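Local atomic coordinates of extracellular protein containing a SCP domain (Bacillus anthracis, PDB entry 4IFA), a protein that is of unknown function but is probably secreted, carrying a cysteine-rich secretory protein (SCP) domain behind an N-terminal CAP-associated region. Residues A[290-295]-A[330-335]; A[238-243]-A[321-326]. One frame throughout, in Å; residues are numbered along the deposited sequence.

Contact 1. Residues A[290-295]-A[330-335]; sequences NIAAQH and KFYTQN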
loop_
_atom_site.group_PDB
_atom_site.type_symbol
_atom_site.label_atom_id
_atom_site.label_comp_id
_atom_site.label_asym_id
_atom_site.label_seq_id
_atom_site.Cartn_x
_atom_site.Cartn_y
_atom_site.Cartn_z
ATOM N N ASN A 290 5.557 -3.508 14.226
ATOM C CA ASN A 290 4.302 -3.956 13.652
ATOM C C ASN A 290 4.622 -5.150 12.746
ATOM O O ASN A 290 5.536 -5.082 11.945
ATOM C CB ASN A 290 3.603 -2.883 12.794
ATOM C CG ASN A 290 3.009 -1.778 13.602
ATOM O OD1 ASN A 290 2.694 -1.949 14.780
ATOM N ND2 ASN A 290 2.775 -0.618 12.954
ATOM N N ILE A 291 3.814 -6.196 12.851
ATOM C CA ILE A 291 3.925 -7.391 12.022
ATOM C C ILE A 291 2.602 -7.667 11.307
ATOM O O ILE A 291 1.520 -7.335 11.791
ATOM C CB ILE A 291 4.413 -8.664 12.816
ATOM C CG1 ILE A 291 3.613 -8.853 14.092
ATOM C CG2 ILE A 291 5.924 -8.549 13.101
ATOM C CD1 ILE A 291 3.968 -10.179 14.845
ATOM N N ALA A 292 2.720 -8.231 10.098
ATOM C CA ALA A 292 1.576 -8.620 9.281
ATOM C C ALA A 292 1.934 -9.814 8.436
ATOM O O ALA A 292 3.087 -10.004 8.062
ATOM C CB ALA A 292 1.195 -7.475 8.337
ATOM N N ALA A 293 0.939 -10.630 8.139
ATOM C CA ALA A 293 1.139 -11.778 7.266
ATOM C C ALA A 293 -0.052 -12.010 6.339
ATOM O O ALA A 293 -1.204 -11.918 6.729
ATOM C CB ALA A 293 1.382 -13.062 8.086
ATOM N N GLN A 294 0.286 -12.348 5.099
ATOM C CA GLN A 294 -0.655 -12.800 4.064
ATOM C C GLN A 294 -1.368 -11.746 3.242
ATOM O O GLN A 294 -2.009 -12.071 2.244
ATOM C CB GLN A 294 -1.644 -13.871 4.569
ATOM C CG GLN A 294 -0.943 -15.065 5.267
ATOM C CD GLN A 294 0.128 -15.709 4.397
ATOM O OE1 GLN A 294 0.005 -15.738 3.170
ATOM N NE2 GLN A 294 1.150 -16.281 5.029
ATOM N N HIS A 295 -1.224 -10.479 3.629
ATOM C CA HIS A 295 -1.757 -9.389 2.811
ATOM C C HIS A 295 -1.128 -9.500 1.411
ATOM O O HIS A 295 0.035 -9.914 1.279
ATOM C CB HIS A 295 -1.490 -8.037 3.445
ATOM C CG HIS A 295 -2.028 -7.929 4.839
ATOM N ND1 HIS A 295 -1.452 -8.584 5.917
ATOM C CD2 HIS A 295 -3.103 -7.271 5.320
ATOM C CE1 HIS A 295 -2.137 -8.287 7.005
ATOM N NE2 HIS A 295 -3.157 -7.503 6.662
ATOM N N LYS A 330 5.145 -13.021 2.021
ATOM C CA LYS A 330 4.058 -12.164 2.497
ATOM C C LYS A 330 4.062 -11.958 3.997
ATOM O O LYS A 330 3.015 -11.861 4.605
ATOM C CB LYS A 330 2.688 -12.649 1.955
ATOM C CG LYS A 330 2.632 -12.564 0.408
ATOM C CD LYS A 330 1.264 -12.912 -0.101
ATOM C CE LYS A 330 1.238 -12.888 -1.613
ATOM N NZ LYS A 330 -0.026 -13.495 -2.140
ATOM N N PHE A 331 5.270 -11.872 4.589
ATOM C CA PHE A 331 5.449 -11.525 5.990
ATOM C C PHE A 331 6.118 -10.155 5.973
ATOM O O PHE A 331 7.176 -9.979 5.363
ATOM C CB PHE A 331 6.298 -12.591 6.734
ATOM C CG PHE A 331 5.549 -13.854 7.035
ATOM C CD1 PHE A 331 5.057 -14.111 8.317
ATOM C CD2 PHE A 331 5.233 -14.733 6.011
ATOM C CE1 PHE A 331 4.311 -15.234 8.555
ATOM C CE2 PHE A 331 4.501 -15.878 6.266
ATOM C CZ PHE A 331 4.037 -16.087 7.538
ATOM N N TYR A 332 5.483 -9.213 6.651
ATOM C CA TYR A 332 5.870 -7.811 6.663
ATOM C C TYR A 332 6.116 -7.331 8.066
ATOM O O TYR A 332 5.276 -7.521 8.960
ATOM C CB TYR A 332 4.703 -6.958 6.099
ATOM C CG TYR A 332 4.114 -7.446 4.780
ATOM C CD1 TYR A 332 4.559 -6.935 3.557
ATOM C CD2 TYR A 332 3.095 -8.379 4.753
ATOM C CE1 TYR A 332 4.027 -7.338 2.366
ATOM C CE2 TYR A 332 2.557 -8.807 3.528
ATOM C CZ TYR A 332 3.017 -8.282 2.347
ATOM O OH TYR A 332 2.498 -8.703 1.140
ATOM N N THR A 333 7.305 -6.748 8.300
ATOM C CA THR A 333 7.674 -6.250 9.611
ATOM C C THR A 333 8.205 -4.830 9.553
ATOM O O THR A 333 9.121 -4.540 8.794
ATOM C CB THR A 333 8.788 -7.145 10.232
ATOM O OG1 THR A 333 8.308 -8.488 10.389
ATOM C CG2 THR A 333 9.259 -6.660 11.592
ATOM N N GLN A 334 7.624 -3.966 10.381
ATOM C CA GLN A 334 8.162 -2.630 10.641
ATOM C C GLN A 334 8.856 -2.666 11.982
ATOM O O GLN A 334 8.246 -3.084 12.983
ATOM C CB GLN A 334 7.052 -1.584 10.742
ATOM C CG GLN A 334 6.358 -1.230 9.452
ATOM C CD GLN A 334 5.214 -0.247 9.654
ATOM O OE1 GLN A 334 4.405 -0.389 10.575
ATOM N NE2 GLN A 334 5.146 0.789 8.796
ATOM N N ASN A 335 10.091 -2.158 12.029
ATOM C CA ASN A 335 10.789 -1.926 13.288
ATOM C C ASN A 335 11.085 -0.425 13.366
ATOM O O ASN A 335 11.824 0.152 12.562
ATOM C CB ASN A 335 12.043 -2.786 13.465
ATOM C CG ASN A 335 11.741 -4.238 13.804
ATOM O OD1 ASN A 335 10.561 -4.655 14.034
ATOM N ND2 ASN A 335 12.795 -5.035 13.829
HETATM O O HOH W 1 -2.241 -12.720 -0.432
#

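Contact 2. Residues A[238-243]-A[321-326]; sequences PLLAWD and TGLGVG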
loop_
_atom_site.group_PDB
_atom_site.type_symbol
_atom_site.label_atom_id
_atom_site.label_comp_id
_atom_site.label_asym_id
_atom_site.label_seq_id
_atom_site.Cartn_x
_atom_site.Cartn_y
_atom_site.Cartn_z
ATOM N N PRO A 238 6.729 14.354 12.653
ATOM C CA PRO A 238 7.956 14.366 11.904
ATOM C C PRO A 238 8.120 13.068 11.132
ATOM O O PRO A 238 7.678 12.009 11.569
ATOM C CB PRO A 238 9.036 14.456 12.980
ATOM C CG PRO A 238 8.350 14.953 14.178
ATOM C CD PRO A 238 6.948 14.462 14.097
ATOM N N LEU A 239 8.791 13.150 9.995
ATOM C CA LEU A 239 9.013 11.991 9.179
ATOM C C LEU A 239 10.067 11.095 9.817
ATOM O O LEU A 239 10.893 11.534 10.650
ATOM C CB LEU A 239 9.466 12.393 7.786
ATOM C CG LEU A 239 8.516 13.323 7.000
ATOM C CD1 LEU A 239 8.948 13.350 5.535
ATOM C CD2 LEU A 239 7.043 12.885 7.129
ATOM N N LEU A 240 9.997 9.826 9.470
ATOM C CA LEU A 240 10.945 8.840 9.951
ATOM C C LEU A 240 12.058 8.644 8.919
ATOM O O LEU A 240 11.840 8.678 7.685
ATOM C CB LEU A 240 10.230 7.501 10.177
ATOM C CG LEU A 240 9.090 7.497 11.183
ATOM C CD1 LEU A 240 8.245 6.228 11.105
ATOM C CD2 LEU A 240 9.588 7.734 12.602
ATOM N N ALA A 241 13.274 8.496 9.421
ATOM C CA ALA A 241 14.460 8.219 8.604
ATOM C C ALA A 241 14.651 6.742 8.437
ATOM O O ALA A 241 14.505 6.004 9.371
ATOM C CB ALA A 241 15.727 8.810 9.278
ATOM N N TRP A 242 15.015 6.300 7.231
ATOM C CA TRP A 242 15.297 4.906 6.962
ATOM C C TRP A 242 16.534 4.463 7.701
ATOM O O TRP A 242 17.563 5.179 7.712
ATOM C CB TRP A 242 15.557 4.712 5.453
ATOM C CG TRP A 242 15.910 3.300 5.034
ATOM C CD1 TRP A 242 17.166 2.823 4.750
ATOM C CD2 TRP A 242 15.025 2.169 4.925
ATOM N NE1 TRP A 242 17.107 1.490 4.426
ATOM C CE2 TRP A 242 15.810 1.062 4.509
ATOM C CE3 TRP A 242 13.650 1.988 5.083
ATOM C CZ2 TRP A 242 15.256 -0.197 4.283
ATOM C CZ3 TRP A 242 13.098 0.761 4.817
ATOM C CH2 TRP A 242 13.893 -0.326 4.456
ATOM N N ASP A 243 16.446 3.283 8.326
ATOM C CA ASP A 243 17.623 2.730 8.979
ATOM C C ASP A 243 17.877 1.333 8.434
ATOM O O ASP A 243 17.110 0.383 8.691
ATOM C CB ASP A 243 17.485 2.680 10.492
ATOM C CG ASP A 243 18.808 2.350 11.151
ATOM O OD1 ASP A 243 19.750 3.209 11.120
ATOM O OD2 ASP A 243 18.983 1.225 11.642
ATOM N N THR A 321 12.021 8.126 15.597
ATOM C CA THR A 321 12.795 8.888 14.647
ATOM C C THR A 321 13.183 8.119 13.405
ATOM O O THR A 321 13.456 8.734 12.365
ATOM C CB THR A 321 14.091 9.423 15.291
ATOM O OG1 THR A 321 14.913 8.346 15.773
ATOM C CG2 THR A 321 13.751 10.357 16.451
ATOM N N GLY A 322 13.223 6.792 13.488
ATOM C CA GLY A 322 13.690 5.946 12.400
ATOM C C GLY A 322 12.780 4.752 12.190
ATOM O O GLY A 322 12.003 4.364 13.057
ATOM N N LEU A 323 12.932 4.140 11.027
ATOM C CA LEU A 323 12.157 2.988 10.608
ATOM C C LEU A 323 12.937 2.114 9.677
ATOM O O LEU A 323 13.508 2.600 8.704
ATOM C CB LEU A 323 10.856 3.417 9.902
ATOM C CG LEU A 323 9.935 2.365 9.307
ATOM C CD1 LEU A 323 9.493 1.350 10.349
ATOM C CD2 LEU A 323 8.754 3.020 8.589
ATOM N N GLY A 324 12.963 0.823 9.976
ATOM C CA GLY A 324 13.454 -0.166 9.013
ATOM C C GLY A 324 12.282 -1.107 8.752
ATOM O O GLY A 324 11.539 -1.499 9.646
ATOM N N VAL A 325 12.088 -1.476 7.499
ATOM C CA VAL A 325 11.011 -2.383 7.094
ATOM C C VAL A 325 11.674 -3.602 6.494
ATOM O O VAL A 325 12.565 -3.472 5.680
ATOM C CB VAL A 325 10.065 -1.743 6.027
ATOM C CG1 VAL A 325 8.891 -2.652 5.772
ATOM C CG2 VAL A 325 9.552 -0.329 6.459
ATOM N N GLY A 326 11.179 -4.778 6.865
ATOM C CA GLY A 326 11.698 -6.047 6.333
ATOM C C GLY A 326 10.552 -6.935 5.903
ATOM O O GLY A 326 9.636 -7.191 6.680
#

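Contact 1. Residues A[290-295]-A[330-335]
Lys330 meets the other segment where strand 290-293 runs out into the turn at Gln294: its O takes the N-H of Gln294 at 2.8 Å, and its extended side chain brings Lys330 CD to 3.5 Å from His295 O. At the far end NZ joins Gln294 O through one water and also hydrogen-bonds Tyr77 OH. Phe331 lies on the opposite face of the sheet from Tyr332. Ala293 CB sits over its ring, 4.0 Å from the Phe331 centroid, a CH-pi contact, while the Gln294 amide stands nearly perpendicular to the ring, Gln294 NE2 3.6 Å from Phe331 CE2. Tyr332 exchanges two backbone bonds with Ala292. With CG beside the backbone N (chi1 -49°), its ring reaches back so that Tyr332 OH donates to His295 O at 2.7 Å, from well above the carbonyl plane. Thr333 forms a non-hydrogen-bonded pair with Ile291, whose CG2 lies 3.6 Å from Thr333 OG1; that hydroxyl bonds to Ser254. Gln334 makes the last of these pairs, exchanging two backbone bonds with Asn290, and Asn290 ND2 donates to Gln334 OE1 at 2.9 Å, nearly along the C=O axis, the amide planes 30° apart. His311 O and Asn314 fix the Asn290 amide further. In the alpha-beta-alpha sandwich expected of an SCP domain, helix 244-260 covers the Ile291/Thr333 face. The other is of mixed character: buried amides paired by hydrogen bonds, while Ala292 and the Tyr332 ring pack on helices 298-306 and 210-234, and the tyrosine hydroxyl holds the turn at His295.

Contact 2. Residues A[238-243]-A[321-326]
The indole of Trp242 lies across the backbone of 323-325, with Gly324 CA 4.3 Å above its plane, out toward the rim. Its six-membered ring approaches Val325 obliquely: Trp242 CH2 is 3.6 Å from Val325 O, and Trp242 CZ3 is 4.1 Å from Val325 CG2, the two side chains crossing at about a right angle. CG stands anti to the backbone N (chi1 178°), which carries the indole forward along the neighbouring strand. NE1 bonds Gln244, and Phe225 meets the ring edge-to-face. Beside it, the backbones form a short parallel pairing. Ala241 N gives Thr321 O an almost straight bond of 3.0 Å, Ala241 O receives Leu323 N at 2.9 Å, and Leu323 O accepts Asp243 N from above its carbonyl plane. On the side of the pairing that Trp242 shares with Leu323, Leu240 CD1 packs 4.0 Å from Leu323 CB. Asp243, just past the strand, is the N-cap of helix 244-260; its OD2 bonds Thr246, and OD1 makes a salt bridge to Lys339. Thr321 and Gly322 both face Ile337, a classic beta bulge at the start of strand 322-328. In the SCP-domain sheet that strand thus runs between outer strand 241-242, which leads directly into helix 244-260, and antiparallel strand 331-338, while helix 210-234 packs against it, Phe225 touching Leu323 and Ile224 touching Val325.

Both contacts belong to one mixed sheet, and their centres are about 16 Å apart. Strands 322-328 and 331-338, consecutive in the chain, are neighbours in its middle; contact 1 adds the outer strand 286-293 on one side, and contact 2 the outer strand 241-242 on the other. The middle strands join the contacts directly, Gly326 N lying 2.8 Å from Thr333 O in a probable hydrogen bond. Both are partly buried, but contact 1 lies nearer the centre of the chain, about 12 Å against 17 Å between centres. It is the longer, antiparallel pairing, with buried amides toward helix 298-306. Contact 2 is brief and parallel, held by three backbone hydrogen bonds plus apolar packing of Leu240 and Trp242.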